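Local coordinates for protein arginyl-tRNA synthetase, putative (Plasmodium falciparum, PDB 5JLD) that probably attaches L-arginine to tRNA(Arg) at the expense of ATP, as a class I aminoacyl-tRNA synthetase of the malaria parasite, at residues A[538-549]-A[574-585]. Numbering follows the deposited sequence.
Sequences LAEYMYDLTTTF and TKSLLKLCMELL
The ring of Y541 turns its edge to helix 574-584: the C581 sulfur lies in the ring plane, with SG 3.8 Å from Y541 CD2, a cysteine sulfur-aromatic contact. L577 CD2 also lies at the ring edge, near the plane, 3.3 Å from Y541 OH; that hydroxyl hydrogen-bonds to the backbone O of H518, whose ring stacks on Y541, and F522 meets the tyrosine at a slant. At the F549 ring the approach is oblique, the methyl CG2 of T574 coming to 3.5 Å from F549 CD1.

The rest of the contact is largely apolar, an example of how helices can pair without a hydrogen bond crossing between the two segments. M542 extends with CG anti to its backbone N (chi1 -175°) and bends only at chi3, which carries M542 CE to 3.6 Å from L585 CD1, the two side chains meeting tip to tip. Along the way M542 SD passes 3.6 Å from C581 CB, and the M542 and L578 side chains cross at about a right angle, with L578 CD1 against M542 CG. L545 lays CD2 against L577 CG at 3.7 Å, while L538 slides past L585 in the opposite direction.

Nearby, T546 OG1 bonds to Y543 O at 2.7 Å, in the carbonyl plane, with Y478 OH of helix 476-492 as second partner. The axes of 538-549 and 574-584 approach to 10.0 Å and cross at -153°, a buried antiparallel helix pair within the helical DALR anticodon-binding domain, as in other arginyl-tRNA synthetases.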
ATOM      1  N   LEU A 538      -1.481  -2.660   7.832  1.00 33.64           N
ATOM      2  CA  LEU A 538      -2.863  -3.004   7.499  1.00 40.96           C
ATOM      3  C   LEU A 538      -3.053  -4.521   7.642  1.00 40.52           C
ATOM      4  O   LEU A 538      -4.003  -4.976   8.280  1.00 47.21           O
ATOM      5  CB  LEU A 538      -3.228  -2.510   6.084  1.00 38.91           C
ATOM      6  CG  LEU A 538      -4.606  -2.824   5.485  1.00 41.99           C
ATOM      7  CD1 LEU A 538      -5.726  -2.454   6.450  1.00 43.62           C
ATOM      8  CD2 LEU A 538      -4.793  -2.092   4.135  1.00 46.01           C
ATOM      9  N   ALA A 539      -2.121  -5.301   7.097  1.00 39.03           N
ATOM     10  CA  ALA A 539      -2.213  -6.762   7.198  1.00 39.47           C
ATOM     11  C   ALA A 539      -2.267  -7.192   8.678  1.00 47.03           C
ATOM     12  O   ALA A 539      -3.119  -7.996   9.109  1.00 47.65           O
ATOM     13  CB  ALA A 539      -1.029  -7.412   6.491  1.00 42.27           C
ATOM     14  N   GLU A 540      -1.343  -6.629   9.444  1.00 42.85           N
ATOM     15  CA  GLU A 540      -1.294  -6.805  10.887  1.00 44.43           C
ATOM     16  C   GLU A 540      -2.678  -6.518  11.489  1.00 49.00           C
ATOM     17  O   GLU A 540      -3.249  -7.339  12.215  1.00 49.77           O
ATOM     18  CB  GLU A 540      -0.286  -5.839  11.488  1.00 49.75           C
ATOM     19  CG  GLU A 540       1.063  -6.348  11.848  1.00 56.64           C
ATOM     20  CD  GLU A 540       1.736  -5.369  12.803  1.00 72.67           C
ATOM     21  OE1 GLU A 540       1.030  -4.862  13.714  1.00 71.03           O
ATOM     22  OE2 GLU A 540       2.941  -5.086  12.636  1.00 77.67           O
ATOM     23  N   TYR A 541      -3.218  -5.348  11.136  1.00 41.07           N
ATOM     24  CA  TYR A 541      -4.479  -4.886  11.690  1.00 40.53           C
ATOM     25  C   TYR A 541      -5.502  -5.963  11.439  1.00 44.50           C
ATOM     26  O   TYR A 541      -6.278  -6.358  12.338  1.00 46.12           O
ATOM     27  CB  TYR A 541      -4.908  -3.566  11.046  1.00 41.40           C
ATOM     28  CG  TYR A 541      -6.305  -3.143  11.426  1.00 44.26           C
ATOM     29  CD1 TYR A 541      -6.532  -2.421  12.594  1.00 40.55           C
ATOM     30  CD2 TYR A 541      -7.399  -3.475  10.631  1.00 43.75           C
ATOM     31  CE1 TYR A 541      -7.807  -2.029  12.951  1.00 46.53           C
ATOM     32  CE2 TYR A 541      -8.683  -3.091  10.989  1.00 47.30           C
ATOM     33  CZ  TYR A 541      -8.877  -2.367  12.157  1.00 47.64           C
ATOM     34  OH  TYR A 541     -10.141  -1.967  12.535  1.00 45.20           O
ATOM     35  N   MET A 542      -5.427  -6.498  10.223  1.00 39.78           N
ATOM     36  CA  MET A 542      -6.452  -7.398   9.760  1.00 42.89           C
ATOM     37  C   MET A 542      -6.330  -8.660  10.560  1.00 41.80           C
ATOM     38  O   MET A 542      -7.327  -9.195  11.049  1.00 45.10           O
ATOM     39  CB  MET A 542      -6.318  -7.679   8.256  1.00 38.43           C
ATOM     40  CG  MET A 542      -7.464  -8.519   7.733  1.00 49.42           C
ATOM     41  SD  MET A 542      -7.340  -8.870   5.969  1.00 46.04           S
ATOM     42  CE  MET A 542      -5.757  -9.711   5.923  1.00 51.59           C
ATOM     43  N   TYR A 543      -5.089  -9.110  10.714  1.00 49.93           N
ATOM     44  CA  TYR A 543      -4.814 -10.307  11.486  1.00 52.54           C
ATOM     45  C   TYR A 543      -5.365 -10.083  12.889  1.00 51.11           C
ATOM     46  O   TYR A 543      -6.070 -10.944  13.443  1.00 50.51           O
ATOM     47  CB  TYR A 543      -3.309 -10.616  11.519  1.00 54.28           C
ATOM     48  CG  TYR A 543      -2.965 -11.898  12.252  1.00 54.70           C
ATOM     49  CD1 TYR A 543      -3.130 -13.135  11.638  1.00 56.41           C
ATOM     50  CD2 TYR A 543      -2.475 -11.873  13.554  1.00 57.89           C
ATOM     51  CE1 TYR A 543      -2.825 -14.309  12.290  1.00 60.11           C
ATOM     52  CE2 TYR A 543      -2.165 -13.056  14.232  1.00 65.36           C
ATOM     53  CZ  TYR A 543      -2.345 -14.269  13.592  1.00 66.19           C
ATOM     54  OH  TYR A 543      -2.039 -15.443  14.233  1.00 64.51           O
ATOM     55  N   ASP A 544      -5.105  -8.901  13.444  1.00 43.53           N
ATOM     56  CA  ASP A 544      -5.482  -8.723  14.837  1.00 42.94           C
ATOM     57  C   ASP A 544      -6.992  -8.753  14.881  1.00 43.97           C
ATOM     58  O   ASP A 544      -7.567  -9.355  15.798  1.00 48.46           O
ATOM     59  CB  ASP A 544      -4.891  -7.445  15.428  1.00 36.07           C
ATOM     60  CG  ASP A 544      -3.363  -7.506  15.508  1.00 49.88           C
ATOM     61  OD1 ASP A 544      -2.795  -8.624  15.370  1.00 54.98           O
ATOM     62  OD2 ASP A 544      -2.722  -6.454  15.705  1.00 48.69           O
ATOM     63  N   LEU A 545      -7.631  -8.228  13.825  1.00 40.33           N
ATOM     64  CA  LEU A 545      -9.083  -8.196  13.817  1.00 42.50           C
ATOM     65  C   LEU A 545      -9.597  -9.622  13.983  1.00 48.34           C
ATOM     66  O   LEU A 545     -10.477  -9.897  14.817  1.00 45.17           O
ATOM     67  CB  LEU A 545      -9.619  -7.568  12.547  1.00 41.14           C
ATOM     68  CG  LEU A 545     -11.138  -7.615  12.392  1.00 44.39           C
ATOM     69  CD1 LEU A 545     -11.818  -6.916  13.560  1.00 45.27           C
ATOM     70  CD2 LEU A 545     -11.541  -6.973  11.057  1.00 39.65           C
ATOM     71  N   THR A 546      -8.978 -10.546  13.261  1.00 49.20           N
ATOM     72  CA  THR A 546      -9.473 -11.905  13.287  1.00 51.25           C
ATOM     73  C   THR A 546      -9.274 -12.466  14.691  1.00 51.21           C
ATOM     74  O   THR A 546     -10.215 -13.020  15.266  1.00 58.62           O
ATOM     75  CB  THR A 546      -8.798 -12.795  12.194  1.00 45.37           C
ATOM     76  OG1 THR A 546      -7.464 -13.142  12.579  1.00 52.14           O
ATOM     77  CG2 THR A 546      -8.773 -12.059  10.846  1.00 43.30           C
ATOM     78  N   THR A 547      -8.110 -12.252  15.301  1.00 50.19           N
ATOM     79  CA  THR A 547      -7.870 -12.950  16.575  1.00 47.16           C
ATOM     80  C   THR A 547      -8.743 -12.348  17.662  1.00 53.84           C
ATOM     81  O   THR A 547      -9.371 -13.071  18.458  1.00 54.07           O
ATOM     82  CB  THR A 547      -6.406 -12.898  17.007  1.00 49.37           C
ATOM     83  OG1 THR A 547      -6.014 -11.534  17.171  1.00 52.04           O
ATOM     84  CG2 THR A 547      -5.498 -13.590  15.966  1.00 47.88           C
ATOM     85  N   THR A 548      -8.797 -11.020  17.680  1.00 45.27           N
ATOM     86  CA  THR A 548      -9.676 -10.336  18.603  1.00 48.36           C
ATOM     87  C   THR A 548     -11.067 -10.929  18.443  1.00 52.88           C
ATOM     88  O   THR A 548     -11.705 -11.298  19.448  1.00 54.21           O
ATOM     89  CB  THR A 548      -9.695  -8.829  18.360  1.00 49.14           C
ATOM     90  OG1 THR A 548      -8.366  -8.324  18.518  1.00 44.67           O
ATOM     91  CG2 THR A 548     -10.620  -8.132  19.358  1.00 49.85           C
ATOM     92  N   PHE A 549     -11.487 -11.124  17.185  1.00 49.18           N
ATOM     93  CA  PHE A 549     -12.837 -11.612  16.948  1.00 50.35           C
ATOM     94  C   PHE A 549     -12.964 -12.988  17.575  1.00 54.03           C
ATOM     95  O   PHE A 549     -13.936 -13.287  18.280  1.00 49.86           O
ATOM     96  CB  PHE A 549     -13.201 -11.683  15.454  1.00 46.32           C
ATOM     97  CG  PHE A 549     -14.539 -12.329  15.210  1.00 49.07           C
ATOM     98  CD1 PHE A 549     -15.708 -11.573  15.266  1.00 48.65           C
ATOM     99  CD2 PHE A 549     -14.638 -13.703  15.001  1.00 52.61           C
ATOM    100  CE1 PHE A 549     -16.952 -12.168  15.088  1.00 48.61           C
ATOM    101  CE2 PHE A 549     -15.876 -14.306  14.826  1.00 57.61           C
ATOM    102  CZ  PHE A 549     -17.039 -13.537  14.868  1.00 55.32           C
ATOM    103  N   THR A 574     -17.943  -6.879  11.990  1.00 48.44           N
ATOM    104  CA  THR A 574     -16.647  -7.530  11.835  1.00 45.72           C
ATOM    105  C   THR A 574     -16.472  -8.128  10.442  1.00 46.02           C
ATOM    106  O   THR A 574     -15.419  -7.987   9.846  1.00 44.74           O
ATOM    107  CB  THR A 574     -16.432  -8.631  12.871  1.00 49.46           C
ATOM    108  OG1 THR A 574     -16.478  -8.056  14.183  1.00 58.84           O
ATOM    109  CG2 THR A 574     -15.067  -9.315  12.656  1.00 46.52           C
ATOM    110  N   LYS A 575     -17.512  -8.794   9.942  1.00 49.10           N
ATOM    111  CA  LYS A 575     -17.524  -9.328   8.582  1.00 54.20           C
ATOM    112  C   LYS A 575     -17.258  -8.239   7.549  1.00 51.93           C
ATOM    113  O   LYS A 575     -16.326  -8.358   6.754  1.00 49.04           O
ATOM    114  CB  LYS A 575     -18.860 -10.005   8.279  1.00 54.89           C
ATOM    115  CG  LYS A 575     -18.940 -10.630   6.894  1.00 55.50           C
ATOM    116  CD  LYS A 575     -20.064 -11.651   6.842  1.00 64.80           C
ATOM    117  CE  LYS A 575     -21.324 -11.087   6.220  1.00 72.44           C
ATOM    118  NZ  LYS A 575     -21.277 -11.205   4.737  1.00 78.85           N
ATOM    119  N   SER A 576     -18.072  -7.183   7.562  1.00 48.33           N
ATOM    120  CA  SER A 576     -17.843  -6.061   6.650  1.00 46.18           C
ATOM    121  C   SER A 576     -16.382  -5.581   6.661  1.00 51.10           C
ATOM    122  O   SER A 576     -15.753  -5.401   5.601  1.00 54.15           O
ATOM    123  CB  SER A 576     -18.761  -4.881   6.991  1.00 47.33           C
ATOM    124  OG  SER A 576     -20.087  -5.118   6.562  1.00 51.15           O
ATOM    125  N   LEU A 577     -15.849  -5.378   7.865  1.00 51.88           N
ATOM    126  CA  LEU A 577     -14.512  -4.823   8.006  1.00 47.97           C
ATOM    127  C   LEU A 577     -13.446  -5.797   7.486  1.00 44.44           C
ATOM    128  O   LEU A 577     -12.480  -5.395   6.835  1.00 41.93           O
ATOM    129  CB  LEU A 577     -14.238  -4.457   9.468  1.00 46.25           C
ATOM    130  CG  LEU A 577     -12.924  -3.746   9.795  1.00 48.59           C
ATOM    131  CD1 LEU A 577     -12.743  -2.490   8.897  1.00 38.09           C
ATOM    132  CD2 LEU A 577     -12.875  -3.379  11.289  1.00 47.22           C
ATOM    133  N   LEU A 578     -13.621  -7.073   7.789  1.00 43.80           N
ATOM    134  CA  LEU A 578     -12.688  -8.098   7.344  1.00 42.40           C
ATOM    135  C   LEU A 578     -12.666  -8.164   5.810  1.00 47.59           C
ATOM    136  O   LEU A 578     -11.597  -8.195   5.205  1.00 40.21           O
ATOM    137  CB  LEU A 578     -13.068  -9.446   7.915  1.00 42.10           C
ATOM    138  CG  LEU A 578     -12.037 -10.560   7.774  1.00 51.07           C
ATOM    139  CD1 LEU A 578     -10.645 -10.031   8.052  1.00 51.31           C
ATOM    140  CD2 LEU A 578     -12.385 -11.701   8.746  1.00 56.10           C
ATOM    141  N   LYS A 579     -13.858  -8.177   5.211  1.00 46.77           N
ATOM    142  CA  LYS A 579     -14.012  -8.158   3.751  1.00 46.08           C
ATOM    143  C   LYS A 579     -13.252  -6.981   3.149  1.00 41.72           C
ATOM    144  O   LYS A 579     -12.390  -7.166   2.273  1.00 42.01           O
ATOM    145  CB  LYS A 579     -15.490  -8.084   3.375  1.00 44.53           C
ATOM    146  CG  LYS A 579     -15.785  -8.043   1.882  1.00 56.63           C
ATOM    147  CD  LYS A 579     -17.248  -7.682   1.651  1.00 64.91           C
ATOM    148  CE  LYS A 579     -17.543  -7.381   0.189  1.00 70.47           C
ATOM    149  NZ  LYS A 579     -17.831  -8.633  -0.555  1.00 71.20           N
ATOM    150  N   LEU A 580     -13.556  -5.781   3.650  1.00 42.08           N
ATOM    151  CA  LEU A 580     -12.901  -4.567   3.168  1.00 45.44           C
ATOM    152  C   LEU A 580     -11.372  -4.658   3.288  1.00 49.27           C
ATOM    153  O   LEU A 580     -10.656  -4.362   2.329  1.00 44.28           O
ATOM    154  CB  LEU A 580     -13.432  -3.336   3.913  1.00 36.96           C
ATOM    155  CG  LEU A 580     -12.774  -2.000   3.589  1.00 37.55           C
ATOM    156  CD1 LEU A 580     -12.839  -1.754   2.079  1.00 39.70           C
ATOM    157  CD2 LEU A 580     -13.487  -0.878   4.323  1.00 42.04           C
ATOM    158  N   CYS A 581     -10.881  -5.086   4.450  1.00 48.08           N
ATOM    159  CA  CYS A 581      -9.438  -5.233   4.676  1.00 43.42           C
ATOM    160  C   CYS A 581      -8.807  -6.187   3.666  1.00 42.63           C
ATOM    161  O   CYS A 581      -7.704  -5.938   3.167  1.00 42.51           O
ATOM    162  CB  CYS A 581      -9.149  -5.750   6.092  1.00 46.45           C
ATOM    163  SG  CYS A 581      -9.292  -4.539   7.452  1.00 43.93           S
ATOM    164  N   MET A 582      -9.504  -7.293   3.405  1.00 37.46           N
ATOM    165  CA  MET A 582      -9.025  -8.314   2.505  1.00 48.91           C
ATOM    166  C   MET A 582      -8.881  -7.728   1.101  1.00 46.51           C
ATOM    167  O   MET A 582      -7.842  -7.884   0.469  1.00 45.17           O
ATOM    168  CB  MET A 582      -9.973  -9.517   2.492  1.00 49.41           C
ATOM    169  CG  MET A 582      -9.785 -10.470   3.650  1.00 53.21           C
ATOM    170  SD  MET A 582     -11.032 -11.776   3.667  1.00 58.22           S
ATOM    171  CE  MET A 582     -10.384 -12.901   2.456  1.00 52.39           C
ATOM    172  N   GLU A 583      -9.928  -7.028   0.663  1.00 42.83           N
ATOM    173  CA  GLU A 583      -9.953  -6.386  -0.646  1.00 44.66           C
ATOM    174  C   GLU A 583      -8.879  -5.314  -0.797  1.00 46.66           C
ATOM    175  O   GLU A 583      -8.247  -5.216  -1.841  1.00 43.12           O
ATOM    176  CB  GLU A 583     -11.327  -5.776  -0.901  1.00 44.63           C
ATOM    177  CG  GLU A 583     -12.400  -6.820  -1.137  1.00 52.47           C
ATOM    178  CD  GLU A 583     -13.786  -6.220  -1.136  1.00 62.06           C
ATOM    179  OE1 GLU A 583     -13.929  -5.058  -0.688  1.00 61.83           O
ATOM    180  OE2 GLU A 583     -14.732  -6.913  -1.577  1.00 66.72           O
ATOM    181  N   LEU A 584      -8.666  -4.516   0.240  1.00 41.18           N
ATOM    182  CA  LEU A 584      -7.654  -3.471   0.179  1.00 39.69           C
ATOM    183  C   LEU A 584      -6.265  -4.078  -0.027  1.00 45.42           C
ATOM    184  O   LEU A 584      -5.372  -3.435  -0.586  1.00 51.18           O
ATOM    185  CB  LEU A 584      -7.671  -2.613   1.447  1.00 34.19           C
ATOM    186  CG  LEU A 584      -8.862  -1.670   1.667  1.00 44.86           C
ATOM    187  CD1 LEU A 584      -8.769  -1.004   3.029  1.00 34.52           C
ATOM    188  CD2 LEU A 584      -9.004  -0.612   0.567  1.00 43.73           C
ATOM    189  N   LEU A 585      -6.091  -5.319   0.409  1.00 47.93           N
ATOM    190  CA  LEU A 585      -4.800  -5.996   0.292  1.00 46.71           C
ATOM    191  C   LEU A 585      -4.735  -6.831  -0.985  1.00 49.20           C
ATOM    192  O   LEU A 585      -3.748  -7.521  -1.234  1.00 50.14           O
ATOM    193  CB  LEU A 585      -4.555  -6.877   1.526  1.00 44.57           C
ATOM    194  CG  LEU A 585      -4.280  -6.113   2.830  1.00 47.29           C
ATOM    195  CD1 LEU A 585      -4.390  -7.044   4.012  1.00 48.49           C
ATOM    196  CD2 LEU A 585      -2.896  -5.466   2.807  1.00 47.27           C
TER